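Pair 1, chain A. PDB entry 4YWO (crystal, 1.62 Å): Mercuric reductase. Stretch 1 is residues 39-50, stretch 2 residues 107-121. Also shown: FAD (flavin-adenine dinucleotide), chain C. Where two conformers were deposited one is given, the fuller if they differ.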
# COMPACT_ATOMS: atom_id res chain seq x y z
N VAL A 39 -21.35 -12.33 27.47
CA VAL A 39 -22.41 -11.46 27.91
C VAL A 39 -23.33 -11.05 26.74
O VAL A 39 -22.86 -10.65 25.67
CB VAL A 39 -21.77 -10.15 28.56
CG1 VAL A 39 -22.82 -9.08 28.78
CG2 VAL A 39 -21.03 -10.48 29.87
N LYS A 40 -24.62 -11.11 26.97
CA LYS A 40 -25.62 -10.62 26.08
C LYS A 40 -25.94 -9.16 26.46
O LYS A 40 -26.64 -8.87 27.44
CB LYS A 40 -26.87 -11.44 26.15
CG LYS A 40 -27.90 -11.01 25.14
CD LYS A 40 -29.21 -11.70 25.46
CE LYS A 40 -30.31 -11.14 24.62
NZ LYS A 40 -31.49 -12.02 24.82
N PRO A 41 -25.45 -8.20 25.66
CA PRO A 41 -25.70 -6.83 26.05
C PRO A 41 -26.99 -6.30 25.60
O PRO A 41 -27.62 -6.84 24.67
CB PRO A 41 -24.58 -6.04 25.31
CG PRO A 41 -24.25 -6.89 24.11
CD PRO A 41 -24.61 -8.34 24.46
N VAL A 42 -27.42 -5.18 26.19
CA VAL A 42 -28.51 -4.45 25.65
C VAL A 42 -27.83 -3.38 24.76
O VAL A 42 -26.88 -2.74 25.19
CB VAL A 42 -29.32 -3.72 26.76
CG1 VAL A 42 -30.42 -2.94 26.11
CG2 VAL A 42 -29.85 -4.70 27.77
N LEU A 43 -28.31 -3.23 23.55
CA LEU A 43 -27.73 -2.26 22.58
C LEU A 43 -28.82 -1.30 22.19
O LEU A 43 -29.93 -1.71 21.69
CB LEU A 43 -27.23 -3.04 21.34
CG LEU A 43 -26.68 -2.18 20.19
CD1 LEU A 43 -25.47 -1.43 20.63
CD2 LEU A 43 -26.32 -3.11 19.04
N ILE A 44 -28.61 -0.01 22.51
CA ILE A 44 -29.61 0.96 22.29
C ILE A 44 -29.14 1.97 21.29
O ILE A 44 -28.10 2.54 21.51
CB ILE A 44 -29.92 1.70 23.62
CG1 ILE A 44 -30.25 0.74 24.71
CG2 ILE A 44 -31.08 2.73 23.43
CD1 ILE A 44 -30.29 1.22 26.15
N GLY A 45 -29.86 2.24 20.21
CA GLY A 45 -29.47 3.21 19.29
C GLY A 45 -30.63 3.88 18.59
O GLY A 45 -31.76 3.38 18.60
N LYS A 46 -30.36 5.00 17.98
CA LYS A 46 -31.38 5.52 17.10
C LYS A 46 -30.81 5.81 15.77
O LYS A 46 -29.61 5.89 15.63
CB LYS A 46 -32.00 6.69 17.76
CG LYS A 46 -31.06 7.83 17.85
CD LYS A 46 -31.72 8.90 18.64
CE LYS A 46 -30.69 9.89 19.01
NZ LYS A 46 -30.63 10.84 17.92
N GLY A 47 -31.63 5.98 14.78
CA GLY A 47 -31.05 6.27 13.49
C GLY A 47 -30.69 4.97 12.76
O GLY A 47 -31.02 3.84 13.17
N GLU A 48 -30.11 5.15 11.56
CA GLU A 48 -29.74 4.00 10.74
C GLU A 48 -28.75 3.08 11.44
O GLU A 48 -27.72 3.51 12.01
CB GLU A 48 -29.23 4.44 9.35
CG GLU A 48 -30.19 5.30 8.57
CD GLU A 48 -29.74 5.67 7.16
OE1 GLU A 48 -30.41 5.17 6.23
OE2 GLU A 48 -28.79 6.50 6.96
N ILE A 49 -28.96 1.78 11.37
CA ILE A 49 -28.04 0.81 11.91
C ILE A 49 -26.65 0.98 11.24
O ILE A 49 -26.51 1.23 10.06
CB ILE A 49 -28.56 -0.65 11.63
CG1 ILE A 49 -29.91 -0.91 12.33
CG2 ILE A 49 -27.65 -1.66 12.19
CD1 ILE A 49 -29.74 -1.02 13.81
N GLY A 50 -25.61 0.93 12.06
CA GLY A 50 -24.25 1.11 11.57
C GLY A 50 -23.72 2.50 11.71
O GLY A 50 -22.51 2.72 11.62
N LEU A 107 -25.23 -9.03 11.49
CA LEU A 107 -24.58 -9.34 12.77
C LEU A 107 -25.54 -9.34 13.97
O LEU A 107 -25.23 -9.97 15.00
CB LEU A 107 -23.42 -8.43 13.03
CG LEU A 107 -22.31 -8.47 11.98
CD1 LEU A 107 -21.06 -7.85 12.60
CD2 LEU A 107 -22.12 -9.88 11.49
N LEU A 108 -26.64 -8.62 13.85
CA LEU A 108 -27.64 -8.56 14.86
C LEU A 108 -28.38 -9.87 14.92
O LEU A 108 -28.91 -10.17 15.98
CB LEU A 108 -28.63 -7.44 14.64
CG LEU A 108 -27.94 -6.07 14.73
CD1 LEU A 108 -28.88 -4.97 14.27
CD2 LEU A 108 -27.42 -5.74 16.13
N SER A 109 -28.40 -10.64 13.82
CA SER A 109 -28.91 -12.05 13.86
C SER A 109 -27.89 -13.04 14.36
O SER A 109 -28.24 -13.94 15.06
CB SER A 109 -29.33 -12.57 12.48
OG SER A 109 -30.17 -11.67 11.85
N TYR A 110 -26.64 -12.88 13.97
CA TYR A 110 -25.59 -13.77 14.35
C TYR A 110 -25.18 -13.68 15.83
O TYR A 110 -24.94 -14.66 16.48
CB TYR A 110 -24.37 -13.58 13.44
CG TYR A 110 -23.35 -14.57 13.83
CD1 TYR A 110 -23.61 -15.94 13.66
CD2 TYR A 110 -22.18 -14.18 14.45
CE1 TYR A 110 -22.71 -16.87 14.09
CE2 TYR A 110 -21.26 -15.11 14.86
CZ TYR A 110 -21.54 -16.45 14.68
OH TYR A 110 -20.64 -17.37 15.10
N TYR A 111 -25.08 -12.47 16.37
CA TYR A 111 -24.63 -12.32 17.73
C TYR A 111 -25.86 -12.23 18.62
O TYR A 111 -26.97 -12.07 18.17
CB TYR A 111 -23.76 -11.08 17.87
CG TYR A 111 -22.42 -11.21 17.29
CD1 TYR A 111 -21.41 -11.89 17.97
CD2 TYR A 111 -22.15 -10.74 16.03
CE1 TYR A 111 -20.20 -12.02 17.46
CE2 TYR A 111 -20.90 -10.88 15.49
CZ TYR A 111 -19.95 -11.54 16.19
OH TYR A 111 -18.72 -11.71 15.74
N ASP A 112 -25.65 -12.35 19.93
CA ASP A 112 -26.75 -12.38 20.87
C ASP A 112 -26.86 -10.90 21.53
O ASP A 112 -25.92 -10.44 22.09
CB ASP A 112 -26.37 -13.40 21.97
CG ASP A 112 -27.50 -13.75 22.88
OD1 ASP A 112 -28.68 -13.68 22.46
OD2 ASP A 112 -27.20 -14.10 24.04
N VAL A 113 -28.01 -10.32 21.48
CA VAL A 113 -28.17 -8.87 21.83
C VAL A 113 -29.62 -8.53 22.00
O VAL A 113 -30.47 -9.04 21.31
CB VAL A 113 -27.54 -8.00 20.71
CG1 VAL A 113 -28.13 -8.30 19.35
CG2 VAL A 113 -27.78 -6.49 20.95
N GLU A 114 -29.95 -7.69 22.97
CA GLU A 114 -31.25 -7.16 23.05
C GLU A 114 -31.18 -5.78 22.45
O GLU A 114 -30.60 -4.88 23.06
CB GLU A 114 -31.66 -7.07 24.52
CG GLU A 114 -32.91 -6.29 24.83
CD GLU A 114 -33.27 -6.42 26.30
OE1 GLU A 114 -32.61 -7.20 27.01
OE2 GLU A 114 -34.18 -5.73 26.78
N LEU A 115 -31.73 -5.62 21.27
CA LEU A 115 -31.68 -4.37 20.57
C LEU A 115 -32.90 -3.50 20.94
O LEU A 115 -34.04 -3.90 20.84
CB LEU A 115 -31.68 -4.62 19.10
CG LEU A 115 -31.67 -3.45 18.18
CD1 LEU A 115 -30.35 -2.73 18.27
CD2 LEU A 115 -31.94 -3.93 16.77
N ILE A 116 -32.66 -2.24 21.27
CA ILE A 116 -33.72 -1.25 21.46
C ILE A 116 -33.50 -0.05 20.62
O ILE A 116 -32.38 0.48 20.62
CB ILE A 116 -33.78 -0.85 22.93
CG1 ILE A 116 -33.94 -2.07 23.84
CG2 ILE A 116 -34.86 0.26 23.14
CD1 ILE A 116 -33.82 -1.75 25.29
N GLN A 117 -34.47 0.38 19.78
CA GLN A 117 -34.31 1.53 19.00
C GLN A 117 -34.99 2.72 19.65
O GLN A 117 -36.20 2.73 19.88
CB GLN A 117 -34.73 1.29 17.53
CG GLN A 117 -33.71 0.36 16.88
CD GLN A 117 -34.02 -0.03 15.45
OE1 GLN A 117 -33.31 0.36 14.50
NE2 GLN A 117 -35.05 -0.85 15.27
N GLY A 118 -34.19 3.71 19.96
CA GLY A 118 -34.68 4.90 20.59
C GLY A 118 -33.57 5.74 21.17
O GLY A 118 -32.43 5.29 21.22
N GLU A 119 -33.92 6.95 21.63
CA GLU A 119 -32.98 7.90 22.23
C GLU A 119 -32.86 7.57 23.71
O GLU A 119 -33.91 7.62 24.44
CB GLU A 119 -33.39 9.33 21.99
CG GLU A 119 -32.49 10.32 22.61
CD GLU A 119 -32.78 11.75 22.37
OE1 GLU A 119 -32.21 12.30 21.40
OE2 GLU A 119 -33.58 12.31 23.15
N ALA A 120 -31.67 7.20 24.17
CA ALA A 120 -31.34 6.98 25.58
C ALA A 120 -30.87 8.25 26.23
O ALA A 120 -30.08 9.05 25.65
CB ALA A 120 -30.31 5.89 25.78
N ARG A 121 -31.26 8.47 27.52
CA ARG A 121 -30.71 9.53 28.37
C ARG A 121 -30.53 9.00 29.77
O ARG A 121 -31.40 8.24 30.22
CB ARG A 121 -31.69 10.73 28.47
CG ARG A 121 -31.88 11.44 27.13
CD ARG A 121 -32.83 12.62 27.20
NE ARG A 121 -32.71 13.35 25.93
CZ ARG A 121 -31.97 14.44 25.76
NH1 ARG A 121 -31.29 14.99 26.75
NH2 ARG A 121 -31.95 14.99 24.55
PA FAD C . -21.45 6.88 15.45
O1A FAD C . -21.27 5.79 14.42
O2A FAD C . -22.12 8.18 15.06
O5B FAD C . -22.26 6.26 16.70
C5B FAD C . -23.41 6.92 17.22
C4B FAD C . -24.65 6.08 16.95
O4B FAD C . -25.36 5.86 18.17
C3B FAD C . -25.58 6.77 15.97
O3B FAD C . -25.77 5.96 14.81
C2B FAD C . -26.90 6.94 16.70
O2B FAD C . -27.94 6.24 16.00
C1B FAD C . -26.71 6.34 18.08
N9A FAD C . -26.93 7.38 19.12
C8A FAD C . -26.35 8.59 19.15
N7A FAD C . -26.77 9.31 20.23
C5A FAD C . -27.65 8.54 20.90
C6A FAD C . -28.47 8.69 22.13
N6A FAD C . -28.43 9.82 22.87
N1A FAD C . -29.25 7.65 22.49
C2A FAD C . -29.30 6.51 21.76
N3A FAD C . -28.58 6.32 20.64
C4A FAD C . -27.75 7.28 20.17
N1 FAD C . -13.19 7.71 9.39
C2 FAD C . -12.22 6.93 8.84
O2 FAD C . -11.51 6.24 9.60
N3 FAD C . -12.00 6.86 7.52
C4 FAD C . -12.72 7.57 6.64
O4 FAD C . -12.49 7.48 5.41
C4X FAD C . -13.80 8.45 7.15
N5 FAD C . -14.57 9.19 6.32
C5X FAD C . -15.55 9.99 6.82
C6 FAD C . -16.33 10.74 5.96
C7 FAD C . -17.33 11.56 6.46
C7M FAD C . -18.18 12.38 5.52
C8 FAD C . -17.57 11.63 7.93
C8M FAD C . -18.66 12.52 8.47
C9 FAD C . -16.79 10.88 8.80
C9A FAD C . -15.79 10.06 8.29
N10 FAD C . -15.00 9.29 9.17
C10 FAD C . -13.99 8.47 8.62
C1' FAD C . -15.21 9.34 10.61
C2' FAD C . -15.97 8.09 11.06
O2' FAD C . -17.14 7.93 10.26
C3' FAD C . -16.37 8.19 12.53
O3' FAD C . -15.21 8.50 13.31
C4' FAD C . -16.97 6.88 13.02
O4' FAD C . -18.22 6.66 12.36
C5' FAD C . -17.18 6.90 14.53
O5' FAD C . -18.20 5.97 14.88
P FAD C . -18.92 6.06 16.31
O1P FAD C . -19.66 4.76 16.55
O2P FAD C . -17.91 6.55 17.32
O3P FAD C . -20.02 7.22 16.09

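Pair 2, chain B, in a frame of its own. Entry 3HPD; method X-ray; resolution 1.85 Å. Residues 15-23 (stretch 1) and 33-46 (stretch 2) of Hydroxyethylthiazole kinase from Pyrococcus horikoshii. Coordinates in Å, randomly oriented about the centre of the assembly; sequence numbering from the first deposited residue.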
# COMPACT_ATOMS: atom_id res chain seq x y z
N ARG B 15 0.02 20.68 -13.87
CA ARG B 15 -0.56 19.50 -13.22
C ARG B 15 -0.60 18.30 -14.18
O ARG B 15 -1.67 17.78 -14.50
CB ARG B 15 -1.99 19.82 -12.75
CG ARG B 15 -2.12 21.03 -11.82
CD ARG B 15 -2.15 20.63 -10.35
NE ARG B 15 -0.89 20.88 -9.66
CZ ARG B 15 -0.64 21.95 -8.91
NH1 ARG B 15 -1.56 22.88 -8.75
NH2 ARG B 15 0.54 22.08 -8.33
N PRO B 16 0.57 17.84 -14.64
CA PRO B 16 0.62 16.70 -15.56
C PRO B 16 0.07 15.39 -14.99
O PRO B 16 0.15 15.14 -13.79
CB PRO B 16 2.10 16.60 -15.91
CG PRO B 16 2.75 17.03 -14.62
CD PRO B 16 1.93 18.23 -14.22
N LEU B 17 -0.50 14.56 -15.87
CA LEU B 17 -1.03 13.26 -15.47
C LEU B 17 0.10 12.26 -15.73
O LEU B 17 0.56 12.12 -16.86
CB LEU B 17 -2.26 12.90 -16.32
CG LEU B 17 -2.86 11.50 -16.10
CD1 LEU B 17 -3.26 11.33 -14.64
CD2 LEU B 17 -4.07 11.31 -17.00
N VAL B 18 0.55 11.58 -14.68
CA VAL B 18 1.64 10.63 -14.82
C VAL B 18 1.14 9.21 -14.65
O VAL B 18 0.71 8.81 -13.56
CB VAL B 18 2.75 10.93 -13.78
CG1 VAL B 18 3.92 9.96 -13.97
CG2 VAL B 18 3.22 12.37 -13.93
N HIS B 19 1.19 8.45 -15.73
CA HIS B 19 0.74 7.06 -15.74
C HIS B 19 1.82 6.14 -15.17
O HIS B 19 2.93 6.08 -15.69
CB HIS B 19 0.42 6.64 -17.18
CG HIS B 19 0.00 5.21 -17.32
ND1 HIS B 19 -0.09 4.58 -18.54
CD2 HIS B 19 -0.34 4.29 -16.39
CE1 HIS B 19 -0.47 3.33 -18.36
NE2 HIS B 19 -0.63 3.12 -17.06
N ASN B 20 1.48 5.42 -14.10
CA ASN B 20 2.42 4.50 -13.47
C ASN B 20 2.02 3.04 -13.63
O ASN B 20 0.88 2.66 -13.35
CB ASN B 20 2.52 4.78 -11.96
CG ASN B 20 3.14 6.12 -11.64
OD1 ASN B 20 4.26 6.20 -11.13
ND2 ASN B 20 2.42 7.19 -11.93
N ILE B 21 2.97 2.23 -14.11
CA ILE B 21 2.78 0.79 -14.23
C ILE B 21 3.89 0.46 -13.24
O ILE B 21 5.06 0.35 -13.60
CB ILE B 21 3.11 0.28 -15.63
CG1 ILE B 21 2.20 0.99 -16.64
CG2 ILE B 21 2.90 -1.23 -15.70
CD1 ILE B 21 2.49 0.65 -18.09
N THR B 22 3.51 0.31 -11.98
CA THR B 22 4.49 0.13 -10.93
C THR B 22 4.38 -1.10 -10.03
O THR B 22 3.60 -2.02 -10.31
CB THR B 22 4.50 1.44 -10.10
OG1 THR B 22 5.62 1.46 -9.21
CG2 THR B 22 3.19 1.58 -9.32
N ASN B 23 5.15 -1.12 -8.95
CA ASN B 23 5.15 -2.27 -8.04
C ASN B 23 4.20 -2.13 -6.86
O ASN B 23 3.85 -1.02 -6.44
CB ASN B 23 6.59 -2.60 -7.59
CG ASN B 23 7.10 -1.67 -6.50
OD1 ASN B 23 6.58 -1.66 -5.38
ND2 ASN B 23 8.15 -0.91 -6.81
N ALA B 33 3.09 10.88 -3.45
CA ALA B 33 4.25 11.72 -3.66
C ALA B 33 3.94 12.64 -4.84
O ALA B 33 4.22 13.84 -4.80
CB ALA B 33 5.49 10.87 -3.96
N LEU B 34 3.35 12.08 -5.90
CA LEU B 34 3.00 12.87 -7.07
C LEU B 34 1.95 13.93 -6.73
O LEU B 34 2.06 15.08 -7.16
CB LEU B 34 2.48 11.96 -8.19
CG LEU B 34 3.58 11.31 -9.03
CD1 LEU B 34 3.02 10.14 -9.83
CD2 LEU B 34 4.19 12.35 -9.96
N LEU B 35 0.93 13.56 -5.95
CA LEU B 35 -0.11 14.52 -5.58
C LEU B 35 0.47 15.66 -4.73
O LEU B 35 0.11 16.82 -4.92
CB LEU B 35 -1.24 13.83 -4.81
CG LEU B 35 -2.18 12.94 -5.63
CD1 LEU B 35 -3.12 12.21 -4.67
CD2 LEU B 35 -2.97 13.77 -6.63
N ALA B 36 1.36 15.33 -3.80
CA ALA B 36 1.96 16.35 -2.95
C ALA B 36 2.77 17.35 -3.78
O ALA B 36 2.73 18.55 -3.52
CB ALA B 36 2.85 15.70 -1.89
N LEU B 37 3.49 16.84 -4.77
CA LEU B 37 4.32 17.70 -5.63
C LEU B 37 3.46 18.65 -6.46
O LEU B 37 3.86 19.78 -6.74
CB LEU B 37 5.18 16.86 -6.57
CG LEU B 37 6.11 17.65 -7.50
CD1 LEU B 37 7.29 18.19 -6.70
CD2 LEU B 37 6.60 16.76 -8.63
N GLY B 38 2.29 18.18 -6.87
CA GLY B 38 1.41 19.00 -7.68
C GLY B 38 0.99 18.34 -8.99
O GLY B 38 0.37 18.98 -9.84
N ALA B 39 1.33 17.07 -9.15
CA ALA B 39 0.96 16.34 -10.37
C ALA B 39 -0.21 15.42 -10.05
O ALA B 39 -0.69 15.40 -8.92
CB ALA B 39 2.15 15.53 -10.88
N SER B 40 -0.68 14.68 -11.05
CA SER B 40 -1.79 13.75 -10.86
C SER B 40 -1.35 12.34 -11.27
O SER B 40 -0.88 12.13 -12.39
CB SER B 40 -2.99 14.17 -11.71
OG SER B 40 -3.50 15.42 -11.29
N PRO B 41 -1.51 11.36 -10.37
CA PRO B 41 -1.11 10.00 -10.72
C PRO B 41 -2.28 9.16 -11.22
O PRO B 41 -3.44 9.45 -10.94
CB PRO B 41 -0.60 9.46 -9.40
CG PRO B 41 -1.63 10.02 -8.44
CD PRO B 41 -1.78 11.47 -8.92
N VAL B 42 -1.94 8.12 -11.97
CA VAL B 42 -2.93 7.16 -12.43
C VAL B 42 -2.17 5.85 -12.56
O VAL B 42 -1.17 5.76 -13.27
CB VAL B 42 -3.59 7.53 -13.78
CG1 VAL B 42 -2.55 7.64 -14.89
CG2 VAL B 42 -4.64 6.47 -14.14
N MET B 43 -2.62 4.84 -11.82
CA MET B 43 -2.00 3.52 -11.86
C MET B 43 -2.91 2.60 -12.66
O MET B 43 -4.07 2.39 -12.31
CB MET B 43 -1.82 2.97 -10.44
CG MET B 43 -0.56 3.45 -9.72
SD MET B 43 -0.45 5.23 -9.53
CE MET B 43 1.11 5.39 -8.66
N ALA B 44 -2.38 2.06 -13.75
CA ALA B 44 -3.14 1.16 -14.61
C ALA B 44 -2.18 0.23 -15.35
O ALA B 44 -1.09 0.64 -15.74
CB ALA B 44 -3.97 1.96 -15.61
N HIS B 45 -2.60 -1.01 -15.55
CA HIS B 45 -1.75 -1.99 -16.22
C HIS B 45 -2.49 -2.90 -17.21
O HIS B 45 -1.86 -3.54 -18.04
CB HIS B 45 -1.06 -2.86 -15.18
CG HIS B 45 -2.02 -3.71 -14.39
ND1 HIS B 45 -2.84 -3.19 -13.42
CD2 HIS B 45 -2.32 -5.03 -14.47
CE1 HIS B 45 -3.62 -4.15 -12.94
NE2 HIS B 45 -3.32 -5.27 -13.57
N ALA B 46 -3.81 -2.96 -17.11
CA ALA B 46 -4.58 -3.84 -17.99
C ALA B 46 -4.33 -3.55 -19.46
O ALA B 46 -4.45 -2.42 -19.92
CB ALA B 46 -6.08 -3.72 -17.67
O HOH W 1 -4.20 16.76 -13.66

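In both pairs a short strand lies parallel to a second strand that follows a helix and its connecting turn. In pair 1 strand 42-45 runs beside strand 114-117 at 19° between their directions; in pair 2 strand 17-21 runs beside strand 40-43 at 26°. The axes approach to 4.7 Å in each, and 14 central residues superpose with an RMSD of 0.6 Å.

The hydrogen-bond ladder is the same. A:Glu114 N donates to A:Pro41 O (3.0 Å), as B:Ser40 N does to B:Pro16 O (2.9 Å). A:Leu43 N then reaches A:Glu114 O (2.9 Å), matched by B:Val18 N to B:Ser40 O (2.8 Å), and the alternation continues to A:Gly118 N with A:Gly45 O (2.8 Å) and, weakly, B:Ala44 N with B:Asn20 O (3.3 Å). The matched prolines A:Pro41 and B:Pro16 suit the start of this ladder: a proline has no amide hydrogen to give, but its carbonyl accepts normally. B:Pro41, at the position of A:Leu115, is tolerated for a similar reason, because the rungs beside it use the amides of B:Ser40 and B:Val42.

On the face carrying A:Val42, A:Ile44, A:Glu114 and A:Ile116, the branched aliphatic chains pack over the sheet across the strand pair: A:Val42 CG1 lies 3.7 Å from A:Ile116 CD1. The matched B:Leu17 and B:Val42 make the same diagonal contact, CD1 to CG1 at 3.8 Å. At the next position the solutions diverge. A:Ile44 places CG2 4.0 Å from A:Ala120 CB, a purely apolar contact with a small partner. Its counterpart B:His19 uses a planar polar ring instead, and NE2 donates to B:Ala44 O (2.8 Å), so a side chain adds a bond to the backbone ladder.

On the other face, A:Leu43 packs its CB 3.5 Å from A:Val113 CG2 and its CD2 4.1 Å from A:Leu108 CD2 on the helix. The matched B:Val18 is shorter, yet its CB meets the helix at B:Leu34 CD1 (4.0 Å). At the position of B:Ala39, A:Val113 is bulkier; the alanine methyl lies 4.1 Å from B:Pro16 CG.

A:Gly45 matches B:Asn20. FAD N3A lies 3.5 Å from A:Gly45 CA, a close approach to the backbone itself, whereas the asparagine packs CB against B:Met43 CE (3.6 Å) and ND2 against B:Leu34 CD1 (3.7 Å). Beyond the strand, A:Ala120 N donates to FAD N1A (3.0 Å), a backbone interaction with the adenine.

At the turn, A:Asp112 coincides with B:Gly38. The aspartate brings OD2 to 3.4 Å from A:Lys40 CG, while A:Lys40 NZ and A:Asp112 OD1, at 4.0 Å, are opposite charges beyond salt-bridge range. B:Gly38 leaves its helix with positive phi, where a CB would jam against the preceding carbonyl. Near the matched B:Arg15, one water donates to B:Arg15 O (2.9 Å) and hydrogen-bonds B:Ser40 OG (2.8 Å), linking the stretches through a small hydroxyl.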